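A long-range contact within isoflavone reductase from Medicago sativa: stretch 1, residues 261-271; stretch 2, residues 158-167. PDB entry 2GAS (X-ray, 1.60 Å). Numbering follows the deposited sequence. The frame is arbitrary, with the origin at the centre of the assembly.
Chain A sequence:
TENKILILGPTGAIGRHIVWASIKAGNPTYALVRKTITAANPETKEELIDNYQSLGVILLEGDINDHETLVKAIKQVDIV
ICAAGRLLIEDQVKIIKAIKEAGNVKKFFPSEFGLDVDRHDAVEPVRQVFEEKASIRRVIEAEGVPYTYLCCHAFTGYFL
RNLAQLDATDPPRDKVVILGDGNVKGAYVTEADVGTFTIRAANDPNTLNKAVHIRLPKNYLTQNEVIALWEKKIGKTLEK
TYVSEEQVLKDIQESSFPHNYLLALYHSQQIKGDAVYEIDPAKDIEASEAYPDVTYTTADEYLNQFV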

# COMPACT_ATOMS: atom_id res chain seq x y z
N TYR A 261 -5.66 11.39 13.21
CA TYR A 261 -4.79 10.50 12.45
C TYR A 261 -4.99 10.73 10.96
O TYR A 261 -4.03 10.83 10.20
CB TYR A 261 -5.12 9.05 12.78
CG TYR A 261 -4.23 8.05 12.09
CD1 TYR A 261 -2.99 7.70 12.63
CD2 TYR A 261 -4.62 7.45 10.89
CE1 TYR A 261 -2.16 6.78 11.99
CE2 TYR A 261 -3.80 6.53 10.25
CZ TYR A 261 -2.57 6.20 10.80
OH TYR A 261 -1.76 5.29 10.17
N LEU A 262 -6.25 10.83 10.56
CA LEU A 262 -6.62 11.04 9.16
C LEU A 262 -6.05 12.36 8.65
O LEU A 262 -5.43 12.41 7.58
CB LEU A 262 -8.14 11.04 9.04
CG LEU A 262 -8.78 10.51 7.76
CD1 LEU A 262 -8.39 9.04 7.57
CD2 LEU A 262 -10.30 10.65 7.85
N LEU A 263 -6.25 13.44 9.41
CA LEU A 263 -5.75 14.75 9.01
C LEU A 263 -4.23 14.77 8.94
O LEU A 263 -3.65 15.42 8.07
CB LEU A 263 -6.21 15.83 9.99
CG LEU A 263 -7.44 16.65 9.61
CD1 LEU A 263 -7.55 17.83 10.58
CD2 LEU A 263 -7.33 17.17 8.18
N ALA A 264 -3.58 14.06 9.86
CA ALA A 264 -2.12 14.02 9.86
C ALA A 264 -1.64 13.29 8.60
O ALA A 264 -0.63 13.65 8.01
CB ALA A 264 -1.60 13.31 11.11
N LEU A 265 -2.38 12.25 8.20
CA LEU A 265 -2.03 11.51 7.00
C LEU A 265 -2.12 12.44 5.79
O LEU A 265 -1.21 12.49 4.97
CB LEU A 265 -2.98 10.31 6.84
CG LEU A 265 -2.71 9.36 5.66
CD1 LEU A 265 -1.31 8.79 5.75
CD2 LEU A 265 -3.74 8.24 5.70
N TYR A 266 -3.22 13.19 5.69
CA TYR A 266 -3.43 14.13 4.59
C TYR A 266 -2.39 15.25 4.62
O TYR A 266 -1.91 15.69 3.59
CB TYR A 266 -4.82 14.75 4.67
CG TYR A 266 -5.97 13.79 4.48
CD1 TYR A 266 -7.22 14.07 5.02
CD2 TYR A 266 -5.82 12.61 3.74
CE1 TYR A 266 -8.29 13.22 4.85
CE2 TYR A 266 -6.90 11.74 3.56
CZ TYR A 266 -8.13 12.05 4.12
OH TYR A 266 -9.20 11.20 3.98
N HIS A 267 -2.05 15.71 5.82
CA HIS A 267 -1.05 16.77 5.98
C HIS A 267 0.27 16.34 5.34
O HIS A 267 0.88 17.08 4.57
CB HIS A 267 -0.84 17.06 7.47
CG HIS A 267 0.40 17.84 7.78
ND1 HIS A 267 0.50 19.20 7.58
CD2 HIS A 267 1.60 17.44 8.26
CE1 HIS A 267 1.72 19.60 7.94
NE2 HIS A 267 2.40 18.55 8.35
N SER A 268 0.70 15.13 5.64
CA SER A 268 1.94 14.61 5.10
C SER A 268 1.87 14.43 3.58
O SER A 268 2.83 14.72 2.87
CB SER A 268 2.27 13.26 5.76
OG SER A 268 3.41 12.66 5.18
N GLN A 269 0.72 13.98 3.09
CA GLN A 269 0.55 13.73 1.66
C GLN A 269 0.23 14.98 0.84
O GLN A 269 0.71 15.13 -0.29
CB GLN A 269 -0.57 12.68 1.47
CG GLN A 269 -0.66 12.01 0.09
CD GLN A 269 -1.72 12.63 -0.82
OE1 GLN A 269 -2.69 13.22 -0.35
NE2 GLN A 269 -1.54 12.46 -2.13
N GLN A 270 -0.55 15.89 1.41
CA GLN A 270 -0.99 17.10 0.73
C GLN A 270 -0.14 18.35 0.93
O GLN A 270 -0.03 19.18 0.02
CB GLN A 270 -2.43 17.42 1.14
CG GLN A 270 -3.45 16.34 0.77
CD GLN A 270 -4.06 16.56 -0.60
OE1 GLN A 270 -4.61 17.63 -0.88
NE2 GLN A 270 -3.99 15.54 -1.45
N ILE A 271 0.45 18.50 2.11
CA ILE A 271 1.27 19.67 2.42
C ILE A 271 2.76 19.41 2.41
O ILE A 271 3.52 20.12 1.75
CB ILE A 271 0.88 20.27 3.80
CG1 ILE A 271 -0.54 20.81 3.73
CG2 ILE A 271 1.83 21.40 4.19
CD1 ILE A 271 -0.73 21.73 2.58
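Stretch 2 158-167: YFLRNLAQLD

Stretch 1 is helical from Tyr-261 onward and continues a helix that begins earlier in the chain. Its backbone hydrogen bonds run from each N to the O four residues back, for example Tyr-266 N to Leu-262 O at 3.0 Å. A wider pi-type turn lies at 267-271. Stretch 2 starts as the weakly bonded end of another helix, about 158-160, and then leaves helical form. A type I beta turn runs from Leu-160 to Leu-163, with Leu-163 N bonded to Leu-160 O at 3.0 Å. Leu-163 and Ala-164 both have positive phi, near 50°. Gln-165 and Leu-166 are extended.

The two stretches run in roughly opposite senses where they meet. Ala-164 lies nearest Tyr-266, with their CA atoms 6.9 Å apart, and Leu-166 lies nearest Leu-263, CA to CA 8.1 Å. Stretch 2 therefore moves toward the start of stretch 1 as its numbering rises. No crossing angle applies, because most of stretch 2 is loop or turn. The contact buries 465 Å², both sides summed.

Tyr-266 is the centre of the contact. Its CA-to-CB bond points sideways, but the m rotamer at chi1 brings the ring nearer to stretch 2. Ala-164 CB sits over the ring face in a CH-pi contact, 4.3 Å from the centroid of Tyr-266. Ala-164 O also lies over a face, 3.6 Å from Tyr-266 CE1. Leu-166 CD2 meets the ring edge, 3.8 Å from Tyr-266 CE1. Phe-159 CD2 is also at the edge, 4.3 Å from Tyr-266 CE2.

Phe-159 points toward the helix and packs on successive turns. Its CZ is 3.8 Å from Leu-265 CD2, and its CD2 is 3.8 Å from Gln-269 OE1. Gln-269 OE1 accepts a hydrogen bond from Gln-270 NE2 at 2.9 Å, so the two glutamine side chains are linked. Gln-270 NE2 also lies 4.2 Å from Ala-164 CB.

At the other end, Leu-166 covers two leucines. Its CD2 is 3.7 Å from Leu-262 CD2, and its CD1 is 4.1 Å from Leu-263 CD2. These contacts are apolar.

No direct hydrogen bond joins the stretches. Two waters bridge them through Tyr-266 OH. Water 1 lies 2.4 Å from Tyr-266 OH and donates to Tyr-158 O at 2.6 Å. Water 2 lies 2.8 Å from Tyr-266 OH and donates to Gln-165 O at 2.6 Å. The tyrosine thus combines apolar packing of its ring with water-mediated links from its hydroxyl to the backbone of stretch 2.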

# COMPACT_ATOMS: atom_id res chain seq x y z
N TYR A 158 -8.57 4.82 -1.33
CA TYR A 158 -8.47 5.42 -0.01
C TYR A 158 -8.32 6.93 -0.02
O TYR A 158 -8.91 7.61 0.83
CB TYR A 158 -7.30 4.80 0.76
CG TYR A 158 -7.57 3.38 1.20
CD1 TYR A 158 -8.52 3.11 2.18
CD2 TYR A 158 -6.89 2.31 0.62
CE1 TYR A 158 -8.80 1.80 2.57
CE2 TYR A 158 -7.16 1.00 1.00
CZ TYR A 158 -8.11 0.75 1.98
OH TYR A 158 -8.39 -0.54 2.36
N PHE A 159 -7.54 7.46 -0.96
CA PHE A 159 -7.30 8.90 -1.04
C PHE A 159 -8.10 9.63 -2.12
O PHE A 159 -8.79 10.60 -1.84
CB PHE A 159 -5.82 9.20 -1.31
CG PHE A 159 -4.91 8.90 -0.15
CD1 PHE A 159 -4.53 7.60 0.14
CD2 PHE A 159 -4.40 9.94 0.63
CE1 PHE A 159 -3.66 7.32 1.19
CE2 PHE A 159 -3.52 9.68 1.68
CZ PHE A 159 -3.15 8.37 1.96
N LEU A 160 -7.98 9.15 -3.35
CA LEU A 160 -8.64 9.79 -4.48
C LEU A 160 -10.15 9.67 -4.49
O LEU A 160 -10.84 10.58 -4.95
CB LEU A 160 -8.06 9.23 -5.79
CG LEU A 160 -8.36 10.04 -7.05
CD1 LEU A 160 -7.86 11.47 -6.87
CD2 LEU A 160 -7.67 9.39 -8.25
N ARG A 161 -10.68 8.56 -3.99
CA ARG A 161 -12.12 8.36 -4.00
C ARG A 161 -12.91 9.52 -3.41
O ARG A 161 -13.99 9.84 -3.89
CB ARG A 161 -12.51 7.07 -3.28
CG ARG A 161 -13.99 6.82 -3.38
CD ARG A 161 -14.40 5.50 -2.79
NE ARG A 161 -15.84 5.33 -2.88
CZ ARG A 161 -16.48 4.21 -2.57
NH1 ARG A 161 -15.80 3.16 -2.13
NH2 ARG A 161 -17.80 4.15 -2.69
N ASN A 162 -12.41 10.12 -2.34
CA ASN A 162 -13.14 11.24 -1.77
C ASN A 162 -12.35 12.53 -1.85
O ASN A 162 -12.61 13.48 -1.10
CB ASN A 162 -13.56 10.95 -0.32
CG ASN A 162 -12.38 10.74 0.60
OD1 ASN A 162 -12.57 10.52 1.81
ND2 ASN A 162 -11.17 10.79 0.07
N LEU A 163 -11.41 12.58 -2.79
CA LEU A 163 -10.57 13.76 -2.99
C LEU A 163 -9.98 14.26 -1.67
O LEU A 163 -9.91 15.47 -1.42
CB LEU A 163 -11.38 14.88 -3.66
CG LEU A 163 -11.42 14.89 -5.19
CD1 LEU A 163 -11.77 13.51 -5.72
CD2 LEU A 163 -12.44 15.93 -5.66
N ALA A 164 -9.57 13.31 -0.83
CA ALA A 164 -8.97 13.61 0.46
C ALA A 164 -9.84 14.51 1.35
O ALA A 164 -9.31 15.35 2.09
CB ALA A 164 -7.60 14.25 0.26
N GLN A 165 -11.15 14.34 1.27
CA GLN A 165 -12.08 15.14 2.07
C GLN A 165 -12.57 14.36 3.29
O GLN A 165 -12.87 13.18 3.18
CB GLN A 165 -13.29 15.55 1.24
CG GLN A 165 -12.97 16.36 -0.01
CD GLN A 165 -12.30 17.68 0.32
OE1 GLN A 165 -11.11 17.86 0.08
NE2 GLN A 165 -13.08 18.61 0.86
N LEU A 166 -12.66 15.04 4.43
CA LEU A 166 -13.13 14.40 5.66
C LEU A 166 -14.63 14.08 5.61
O LEU A 166 -15.42 14.82 5.02
CB LEU A 166 -12.87 15.32 6.86
CG LEU A 166 -11.41 15.61 7.21
CD1 LEU A 166 -11.36 16.58 8.39
CD2 LEU A 166 -10.69 14.31 7.56
N ASP A 167 -15.01 12.97 6.23
CA ASP A 167 -16.40 12.53 6.28
C ASP A 167 -17.08 12.49 4.92
O ASP A 167 -18.19 13.00 4.75
CB ASP A 167 -17.20 13.42 7.23
CG ASP A 167 -16.68 13.38 8.65
OD1 ASP A 167 -16.60 12.27 9.22
OD2 ASP A 167 -16.34 14.45 9.19
O HOH W 1 -9.21 10.04 1.83
O HOH W 2 -11.95 11.31 4.70